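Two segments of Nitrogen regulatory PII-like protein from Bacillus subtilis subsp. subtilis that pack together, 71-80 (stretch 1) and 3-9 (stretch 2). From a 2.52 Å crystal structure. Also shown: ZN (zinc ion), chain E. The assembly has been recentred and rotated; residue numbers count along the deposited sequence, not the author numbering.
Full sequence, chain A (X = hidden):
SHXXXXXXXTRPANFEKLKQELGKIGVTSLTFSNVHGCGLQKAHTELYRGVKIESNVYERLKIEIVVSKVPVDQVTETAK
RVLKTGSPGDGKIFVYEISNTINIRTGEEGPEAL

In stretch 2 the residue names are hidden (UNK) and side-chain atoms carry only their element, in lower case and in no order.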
# COMPACT_ATOMS: atom_id res chain seq x y z
N PRO A 71 20.81 1.18 2.39
CA PRO A 71 20.41 0.19 3.39
C PRO A 71 19.15 0.60 4.12
O PRO A 71 19.02 1.74 4.55
CB PRO A 71 21.59 0.19 4.36
CG PRO A 71 22.74 0.75 3.58
CD PRO A 71 22.11 1.79 2.71
N VAL A 72 18.22 -0.35 4.26
CA VAL A 72 16.99 -0.10 5.00
C VAL A 72 17.27 0.56 6.35
O VAL A 72 16.64 1.56 6.69
CB VAL A 72 16.21 -1.41 5.24
CG1 VAL A 72 15.06 -1.16 6.20
CG2 VAL A 72 15.69 -1.95 3.95
N ASP A 73 18.20 -0.00 7.11
CA ASP A 73 18.43 0.44 8.48
C ASP A 73 18.92 1.89 8.57
O ASP A 73 18.69 2.57 9.58
CB ASP A 73 19.38 -0.53 9.20
CG ASP A 73 18.79 -1.92 9.34
OD1 ASP A 73 17.56 -2.08 9.15
OD2 ASP A 73 19.55 -2.86 9.65
N GLN A 74 19.56 2.37 7.51
CA GLN A 74 19.95 3.77 7.43
C GLN A 74 18.71 4.62 7.12
O GLN A 74 18.60 5.75 7.58
CB GLN A 74 21.05 3.98 6.38
CG GLN A 74 21.97 5.17 6.64
CD GLN A 74 23.13 5.28 5.65
OE1 GLN A 74 23.65 6.37 5.39
NE2 GLN A 74 23.54 4.14 5.09
N VAL A 75 17.77 4.07 6.35
CA VAL A 75 16.50 4.76 6.08
C VAL A 75 15.64 4.86 7.33
O VAL A 75 15.10 5.93 7.64
CB VAL A 75 15.64 4.07 5.00
CG1 VAL A 75 14.30 4.79 4.89
CG2 VAL A 75 16.35 4.04 3.66
N THR A 76 15.49 3.75 8.03
CA THR A 76 14.61 3.74 9.19
C THR A 76 15.19 4.55 10.34
O THR A 76 14.45 5.23 11.05
CB THR A 76 14.29 2.31 9.66
OG1 THR A 76 15.46 1.71 10.22
CG2 THR A 76 13.81 1.48 8.48
N GLU A 77 16.50 4.49 10.53
CA GLU A 77 17.14 5.22 11.62
C GLU A 77 17.01 6.72 11.41
O GLU A 77 16.75 7.47 12.36
CB GLU A 77 18.61 4.84 11.75
CG GLU A 77 19.33 5.57 12.88
CD GLU A 77 18.83 5.15 14.26
OE1 GLU A 77 18.23 4.06 14.38
OE2 GLU A 77 19.05 5.91 15.23
N THR A 78 17.20 7.15 10.17
CA THR A 78 17.08 8.55 9.82
C THR A 78 15.65 9.02 10.01
O THR A 78 15.40 10.12 10.49
CB THR A 78 17.48 8.78 8.36
OG1 THR A 78 18.77 8.22 8.14
CG2 THR A 78 17.50 10.27 8.02
N ALA A 79 14.70 8.17 9.63
CA ALA A 79 13.29 8.48 9.79
C ALA A 79 12.93 8.69 11.27
O ALA A 79 12.15 9.58 11.60
CB ALA A 79 12.44 7.39 9.17
N LYS A 80 13.49 7.86 12.14
CA LYS A 80 13.25 7.99 13.58
C LYS A 80 13.72 9.34 14.11
O LYS A 80 12.93 10.11 14.64
CB LYS A 80 13.93 6.87 14.35
CG LYS A 80 13.42 5.49 14.01
CD LYS A 80 14.41 4.41 14.39
CE LYS A 80 14.50 4.22 15.89
NZ LYS A 80 15.22 2.95 16.22
N UNK A 3 15.55 -6.20 -1.92
CA UNK A 3 14.89 -4.94 -2.18
C UNK A 3 13.81 -4.77 -1.13
O UNK A 3 13.11 -5.72 -0.80
s UNK A 3 14.45 -5.36 -6.29
c UNK A 3 14.27 -4.92 -3.57
c UNK A 3 15.17 -5.49 -4.65
c UNK A 3 14.73 -3.62 -6.62
N UNK A 4 13.66 -3.56 -0.61
CA UNK A 4 12.70 -3.33 0.46
C UNK A 4 11.81 -2.14 0.20
O UNK A 4 12.20 -1.18 -0.46
c UNK A 4 13.40 -3.15 1.81
c UNK A 4 14.12 -4.37 2.28
c UNK A 4 16.13 -5.70 2.42
c UNK A 4 15.46 -4.56 1.99
c UNK A 4 15.45 -6.66 3.14
c UNK A 4 14.11 -6.49 3.43
c UNK A 4 13.45 -5.35 2.99
N UNK A 5 10.60 -2.20 0.76
CA UNK A 5 9.74 -1.04 0.79
C UNK A 5 9.66 -0.53 2.22
O UNK A 5 9.30 -1.27 3.13
c UNK A 5 7.38 -0.20 0.29
c UNK A 5 5.96 -0.70 0.34
c UNK A 5 8.35 -1.38 0.28
c UNK A 5 5.02 0.16 -0.46
n UNK A 5 3.69 -0.50 -0.59
N UNK A 6 10.01 0.74 2.41
CA UNK A 6 9.86 1.36 3.71
C UNK A 6 8.62 2.23 3.70
O UNK A 6 8.48 3.15 2.90
c UNK A 6 10.89 2.89 5.42
c UNK A 6 11.11 2.19 4.09
c UNK A 6 12.31 1.29 4.16
N UNK A 7 7.70 1.93 4.62
CA UNK A 7 6.44 2.65 4.71
C UNK A 7 6.37 3.44 6.02
O UNK A 7 6.27 2.86 7.10
c UNK A 7 5.30 1.65 4.63
o UNK A 7 2.10 0.77 4.76
c UNK A 7 2.96 1.17 3.95
o UNK A 7 3.06 0.73 2.79
c UNK A 7 3.95 2.24 4.39
N UNK A 8 6.43 4.76 5.92
CA UNK A 8 6.33 5.61 7.09
C UNK A 8 4.93 6.20 7.18
O UNK A 8 4.47 6.87 6.26
c UNK A 8 8.75 6.22 6.71
c UNK A 8 7.35 6.76 7.04
c UNK A 8 9.77 7.30 6.41
c UNK A 8 7.37 7.51 8.36
N UNK A 9 4.24 5.94 8.28
CA UNK A 9 2.91 6.50 8.49
C UNK A 9 2.92 7.44 9.69
O UNK A 9 3.01 7.01 10.84
c UNK A 9 1.86 5.39 8.70
c UNK A 9 0.53 5.99 9.10
c UNK A 9 1.72 4.56 7.43
ZN ZN E . 1.63 0.40 0.59
O HOH W 1 -0.71 1.14 -0.19

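Position 3 carries four side-chain atoms in an unbranched run, two carbons, a sulfur and a terminal carbon. A sulfur capped by a methyl group is the signature of a thioether, so the residue is Met 3. Its CA-to-CB bond points away from the helix, and the side chain makes no contact with stretch 1.

At position 4, one carbon leads to a ring of six carbons with no heteroatom and no further substituent, and one ring carbon lies against CG2 of Val 72. The residue is Phe 4. The distance from Phe 4 CD1 to Val 72 CG2 is 3.3 Å, a tight approach for two carbons, and the methyl meets the ring obliquely.

Position 5 has four carbons in a row ending in a nitrogen; its CA-to-CB bond points away from the helix, and it touches nothing on stretch 1. This is Lys 5. Its NZ binds the zinc ion ZN at 2.5 Å; water 1 and an atom elsewhere in the structure also bind the metal.

At position 6 a single carbon carries two more, a short fork that reaches Val 72, Val 75 and Thr 76. Three carbons branched at the first identify Val 6. Its CG1 lies 3.9 Å from Val 75 CG1, and its CG2 is 4.2 Å from Val 72 CG1.

Position 7 shows three carbons, the third bearing two oxygens, with no contact to stretch 1. A carboxylate at the end of this chain makes it Glu 7. Its OE2 forms a long salt bridge with Lys 5 NZ, at 3.7 Å.

Position 8 has four carbons, forked at the first, with one arm two carbons long; the tip of that arm meets the methyl of Ala 79. The residue is Ile 8, and its CD1 lies 3.8 Å from Ala 79 CB.

Position 9 again has one carbon carrying two, out of reach of the helix. It is Val 9.

The contact follows from strand alternation: residues 4, 6 and 8 point toward the helix, where Val 72, Val 75 and Ala 79 face them. The helix and strand run nearly parallel, at 7°, with their axes 9.8 Å apart at closest approach, so the pairings advance in the same order along both. No hydrogen bond crosses between the stretches; apolar packing joins them, burying 264 Å² in total.

Stretch 2 3-9: MFKVEIV
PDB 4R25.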